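Local coordinates for F-actin-capping protein subunit alpha (Dictyostelium discoideum, PDB 4AKR), which caps the fast-growing barbed ends of actin filaments independently of calcium, blocking subunit exchange there without severing the filaments, at residues 121-124 with 125-129; 235-238 with 239-243. All coordinates share one frame; numbering follows the deposited sequence.

Contact 1: 121-124 with 125-129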
loop_
_atom_site.group_PDB
_atom_site.type_symbol
_atom_site.label_atom_id
_atom_site.label_comp_id
_atom_site.label_asym_id
_atom_site.label_seq_id
_atom_site.Cartn_x
_atom_site.Cartn_y
_atom_site.Cartn_z
ATOM N N GLU A 121 20.787 10.857 -25.008
ATOM C CA GLU A 121 20.982 11.183 -23.605
ATOM C C GLU A 121 20.094 10.359 -22.668
ATOM O O GLU A 121 20.550 9.904 -21.615
ATOM C CB GLU A 121 20.750 12.684 -23.386
ATOM C CG GLU A 121 21.708 13.571 -24.171
ATOM C CD GLU A 121 23.166 13.245 -23.880
ATOM O OE1 GLU A 121 23.555 13.244 -22.686
ATOM O OE2 GLU A 121 23.925 12.991 -24.843
ATOM N N ALA A 122 18.835 10.159 -23.047
ATOM C CA ALA A 122 17.929 9.376 -22.214
ATOM C C ALA A 122 18.454 7.948 -22.072
ATOM O O ALA A 122 18.387 7.351 -20.996
ATOM C CB ALA A 122 16.532 9.365 -22.821
ATOM N N THR A 123 18.995 7.411 -23.161
ATOM C CA THR A 123 19.528 6.058 -23.155
ATOM C C THR A 123 20.688 5.921 -22.168
ATOM O O THR A 123 20.665 5.036 -21.311
ATOM C CB THR A 123 19.977 5.636 -24.580
ATOM O OG1 THR A 123 18.863 5.732 -25.477
ATOM C CG2 THR A 123 20.465 4.205 -24.584
ATOM N N LYS A 124 21.686 6.796 -22.275
ATOM C CA LYS A 124 22.835 6.767 -21.363
ATOM C C LYS A 124 22.410 7.025 -19.913
ATOM O O LYS A 124 22.885 6.370 -18.985
ATOM C CB LYS A 124 23.876 7.816 -21.778
ATOM C CG LYS A 124 24.508 7.553 -23.143
ATOM C CD LYS A 124 25.513 8.648 -23.558
ATOM C CE LYS A 124 24.824 9.954 -23.926
ATOM N NZ LYS A 124 25.750 10.970 -24.533
ATOM N N TYR A 125 21.530 7.995 -19.717
ATOM C CA TYR A 125 21.055 8.314 -18.378
ATOM C C TYR A 125 20.375 7.087 -17.779
ATOM O O TYR A 125 20.625 6.720 -16.641
ATOM C CB TYR A 125 20.069 9.481 -18.431
ATOM C CG TYR A 125 19.508 9.866 -17.077
ATOM C CD1 TYR A 125 20.335 10.371 -16.074
ATOM C CD2 TYR A 125 18.150 9.698 -16.793
ATOM C CE1 TYR A 125 19.821 10.695 -14.816
ATOM C CE2 TYR A 125 17.626 10.019 -15.541
ATOM C CZ TYR A 125 18.467 10.515 -14.557
ATOM O OH TYR A 125 17.955 10.808 -13.317
ATOM N N CYS A 126 19.515 6.460 -18.568
ATOM C CA CYS A 126 18.774 5.274 -18.160
ATOM C C CYS A 126 19.726 4.117 -17.817
ATOM O O CYS A 126 19.550 3.433 -16.802
ATOM C CB CYS A 126 17.819 4.880 -19.291
ATOM S SG CYS A 126 16.559 3.662 -18.880
ATOM N N ASN A 127 20.739 3.906 -18.653
ATOM C CA ASN A 127 21.702 2.836 -18.417
ATOM C C ASN A 127 22.528 3.111 -17.175
ATOM O O ASN A 127 22.958 2.183 -16.498
ATOM C CB ASN A 127 22.660 2.666 -19.604
ATOM C CG ASN A 127 21.979 2.114 -20.832
ATOM O OD1 ASN A 127 20.807 1.735 -20.793
ATOM N ND2 ASN A 127 22.714 2.059 -21.940
ATOM N N GLU A 128 22.744 4.388 -16.875
ATOM C CA GLU A 128 23.540 4.773 -15.719
ATOM C C GLU A 128 22.822 4.689 -14.372
ATOM O O GLU A 128 23.395 4.201 -13.396
ATOM C CB GLU A 128 24.077 6.192 -15.912
ATOM C CG GLU A 128 24.833 6.753 -14.711
ATOM C CD GLU A 128 26.250 6.223 -14.591
ATOM O OE1 GLU A 128 27.092 6.570 -15.448
ATOM O OE2 GLU A 128 26.528 5.460 -13.638
ATOM N N TYR A 129 21.573 5.134 -14.307
ATOM C CA TYR A 129 20.870 5.125 -13.025
ATOM C C TYR A 129 19.747 4.117 -12.819
ATOM O O TYR A 129 19.244 3.969 -11.707
ATOM C CB TYR A 129 20.347 6.532 -12.728
ATOM C CG TYR A 129 21.449 7.555 -12.661
ATOM C CD1 TYR A 129 21.889 8.210 -13.810
ATOM C CD2 TYR A 129 22.089 7.837 -11.455
ATOM C CE1 TYR A 129 22.936 9.122 -13.762
ATOM C CE2 TYR A 129 23.148 8.748 -11.397
ATOM C CZ TYR A 129 23.561 9.386 -12.556
ATOM O OH TYR A 129 24.590 10.295 -12.509
#

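Contact 2: 235-238 with 239-243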
loop_
_atom_site.group_PDB
_atom_site.type_symbol
_atom_site.label_atom_id
_atom_site.label_comp_id
_atom_site.label_asym_id
_atom_site.label_seq_id
_atom_site.Cartn_x
_atom_site.Cartn_y
_atom_site.Cartn_z
ATOM N N LEU A 235 15.675 14.480 -5.486
ATOM C CA LEU A 235 14.466 13.795 -5.055
ATOM C C LEU A 235 14.811 12.450 -4.420
ATOM O O LEU A 235 14.205 12.050 -3.427
ATOM C CB LEU A 235 13.527 13.575 -6.239
ATOM C CG LEU A 235 12.366 12.622 -5.953
ATOM C CD1 LEU A 235 11.576 13.110 -4.740
ATOM C CD2 LEU A 235 11.474 12.533 -7.183
ATOM N N HIS A 236 15.795 11.761 -4.991
ATOM C CA HIS A 236 16.212 10.464 -4.471
ATOM C C HIS A 236 16.809 10.663 -3.086
ATOM O O HIS A 236 16.521 9.900 -2.165
ATOM C CB HIS A 236 17.245 9.820 -5.406
ATOM C CG HIS A 236 17.449 8.357 -5.173
ATOM N ND1 HIS A 236 18.196 7.567 -6.019
ATOM C CD2 HIS A 236 16.990 7.530 -4.200
ATOM C CE1 HIS A 236 18.190 6.320 -5.580
ATOM N NE2 HIS A 236 17.465 6.271 -4.476
ATOM N N THR A 237 17.631 11.698 -2.944
ATOM C CA THR A 237 18.260 12.004 -1.664
ATOM C C THR A 237 17.183 12.319 -0.641
ATOM O O THR A 237 17.168 11.764 0.452
ATOM C CB THR A 237 19.191 13.222 -1.777
ATOM O OG1 THR A 237 20.291 12.900 -2.634
ATOM C CG2 THR A 237 19.721 13.623 -0.410
ATOM N N ALA A 238 16.280 13.217 -1.011
ATOM C CA ALA A 238 15.186 13.609 -0.138
ATOM C C ALA A 238 14.408 12.374 0.314
ATOM O O ALA A 238 13.978 12.283 1.465
ATOM C CB ALA A 238 14.271 14.560 -0.870
ATOM N N LEU A 239 14.227 11.418 -0.592
ATOM C CA LEU A 239 13.501 10.203 -0.249
ATOM C C LEU A 239 14.238 9.350 0.771
ATOM O O LEU A 239 13.606 8.741 1.625
ATOM C CB LEU A 239 13.197 9.380 -1.506
ATOM C CG LEU A 239 12.104 9.990 -2.385
ATOM C CD1 LEU A 239 11.808 9.076 -3.568
ATOM C CD2 LEU A 239 10.842 10.220 -1.537
ATOM N N ASP A 240 15.565 9.305 0.691
ATOM C CA ASP A 240 16.348 8.520 1.640
ATOM C C ASP A 240 16.301 9.162 3.026
ATOM O O ASP A 240 16.194 8.470 4.040
ATOM C CB ASP A 240 17.807 8.389 1.182
ATOM C CG ASP A 240 17.993 7.348 0.082
ATOM O OD1 ASP A 240 17.183 6.393 -0.002
ATOM O OD2 ASP A 240 18.970 7.469 -0.690
ATOM N N ASN A 241 16.389 10.485 3.060
ATOM C CA ASN A 241 16.334 11.230 4.316
ATOM C C ASN A 241 14.965 11.030 4.970
ATOM O O ASN A 241 14.868 10.771 6.172
ATOM C CB ASN A 241 16.533 12.726 4.057
ATOM C CG ASN A 241 17.877 13.043 3.436
ATOM O OD1 ASN A 241 18.021 14.039 2.714
ATOM N ND2 ASN A 241 18.875 12.214 3.724
ATOM N N ASN A 242 13.914 11.155 4.162
ATOM C CA ASN A 242 12.543 11.014 4.631
ATOM C C ASN A 242 12.299 9.732 5.419
ATOM O O ASN A 242 11.532 9.730 6.383
ATOM C CB ASN A 242 11.579 11.074 3.450
ATOM C CG ASN A 242 10.132 11.093 3.887
ATOM O OD1 ASN A 242 9.683 12.036 4.536
ATOM N ND2 ASN A 242 9.393 10.047 3.541
ATOM N N TYR A 243 12.931 8.638 5.002
ATOM C CA TYR A 243 12.771 7.373 5.710
ATOM C C TYR A 243 13.167 7.517 7.168
ATOM O O TYR A 243 12.460 7.057 8.067
ATOM C CB TYR A 243 13.628 6.279 5.073
ATOM C CG TYR A 243 13.031 5.699 3.814
ATOM C CD1 TYR A 243 11.886 4.908 3.869
ATOM C CD2 TYR A 243 13.603 5.947 2.567
ATOM C CE1 TYR A 243 11.322 4.378 2.716
ATOM C CE2 TYR A 243 13.049 5.422 1.411
ATOM C CZ TYR A 243 11.910 4.639 1.495
ATOM O OH TYR A 243 11.356 4.112 0.354
#

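Contact 1: 121-124 with 125-129
Tyr125 N reaches back to Glu121 O over 2.9 Å, one of four i to i+4 bonds joining residues 121-124 to 125-129. Cys126 N to Ala122 O follows at 2.8 Å, Asn127 N bonds to Thr123 O, and Glu128 N to Lys124 O. A charged pair reinforces the first of these turns: Lys124 NZ donates to Glu121 OE2 at 2.7 Å, on the syn side of the carboxylate and 35° out of its plane. Lys124 gets there by sending CG back beside its own backbone N (chi1 -64°) and bending its chain at chi3, which turns the ammonium toward the N-terminal end of the helix.

Packing among the side chains is lighter. Thr123 and Asn127 run side by side in the same direction, with Thr123 CG2 4.1 Å from Asn127 ND2. The amide carbon, Asn127 CG, also lies 3.2 Å from the backbone Thr123 O, which already accepts the N-H of Asn127. The hydroxyl of Thr123 turns instead to Asp119 O, one turn earlier. Tyr125 carries its ring away from the turn, and its OH is hydrogen-bonded to Glu232 of helix 217-248 and to a basic side chain of the partner chain. Ala122, Tyr125 and Cys126 pack on the five-stranded antiparallel sheet.

The chemistry is consistent with an amphipathic helix: these three residues settle on the sheet, a salt bridge runs from the exposed Lys124 to Glu121, which also packs against helix 217-248, and the tyrosine hydroxyl joins this helix to both its neighbouring helix and the other protein.

Contact 2: 235-238 with 239-243
Leu239 lies one turn beyond Leu235, and its side chain folds back over the backbone of that earlier residue. Its CB stands 3.4 Å from both Leu235 O and His236 O. The next atom, CG, lies beside the backbone N (chi1 -73°), which brings it 3.1 Å from Leu235 O and 3.9 Å from Leu235 CD1, where the two leucines cross at a slant. Farther out, Leu239 CD1 is still within 3.8 Å of Leu235 O. The carbonyl so covered by hydrocarbon remains satisfied, because it accepts the N-H of Leu239 itself.

The same spacing recurs around the helix with different chemistry. Asp240 N bonds to His236 O and, weakly, to Thr237 O. Its carboxylate and the imidazole merely pass near each other, their planes 46° apart and Asp240 OD2 4.0 Å from His236 CD2. Their polar atoms are engaged on the partner chain: Asp240 OD1 weakly with a polar side chain, His236 NE2 with a polar and His236 ND1 with a basic one. Thr237 and Asn241 extend together in one direction, Thr237 CG2 meeting Asn241 OD1 at 3.6 Å. Asn241 N donates to Thr237 O along the backbone, and Asn242 N continues the helical pattern to Ala238 O.

All of this belongs to helix 217-248, the long helix laid against the five-stranded antiparallel sheet of the subunit. Leu235 packs on Thr206 and Tyr243 on Leu202, both from strand 198-213, while His236, Ala238, Asp240, Asn242 and Tyr243 also touch the other protein chain, placing this stretch of helix at the subunit interface.

From the N terminus, the chain passes through its first three helices and the small antiparallel sheets before helix 112-129, where contact 1 forms within the last turns of that helix. The five strands 134-142 to 198-213 then build the large sheet, and helix 217-248, carrying contact 2, follows. Each contact is local, closing only helical turns, so the two come in series and neither nest nor cross. The centres of contact 1 and contact 2 are about 21 Å apart, and the two do not touch. Both helices pack on the sheet, contact 1 at its first two strands and contact 2 at its last, and Ala122 on Phe225 packs one helix against the other.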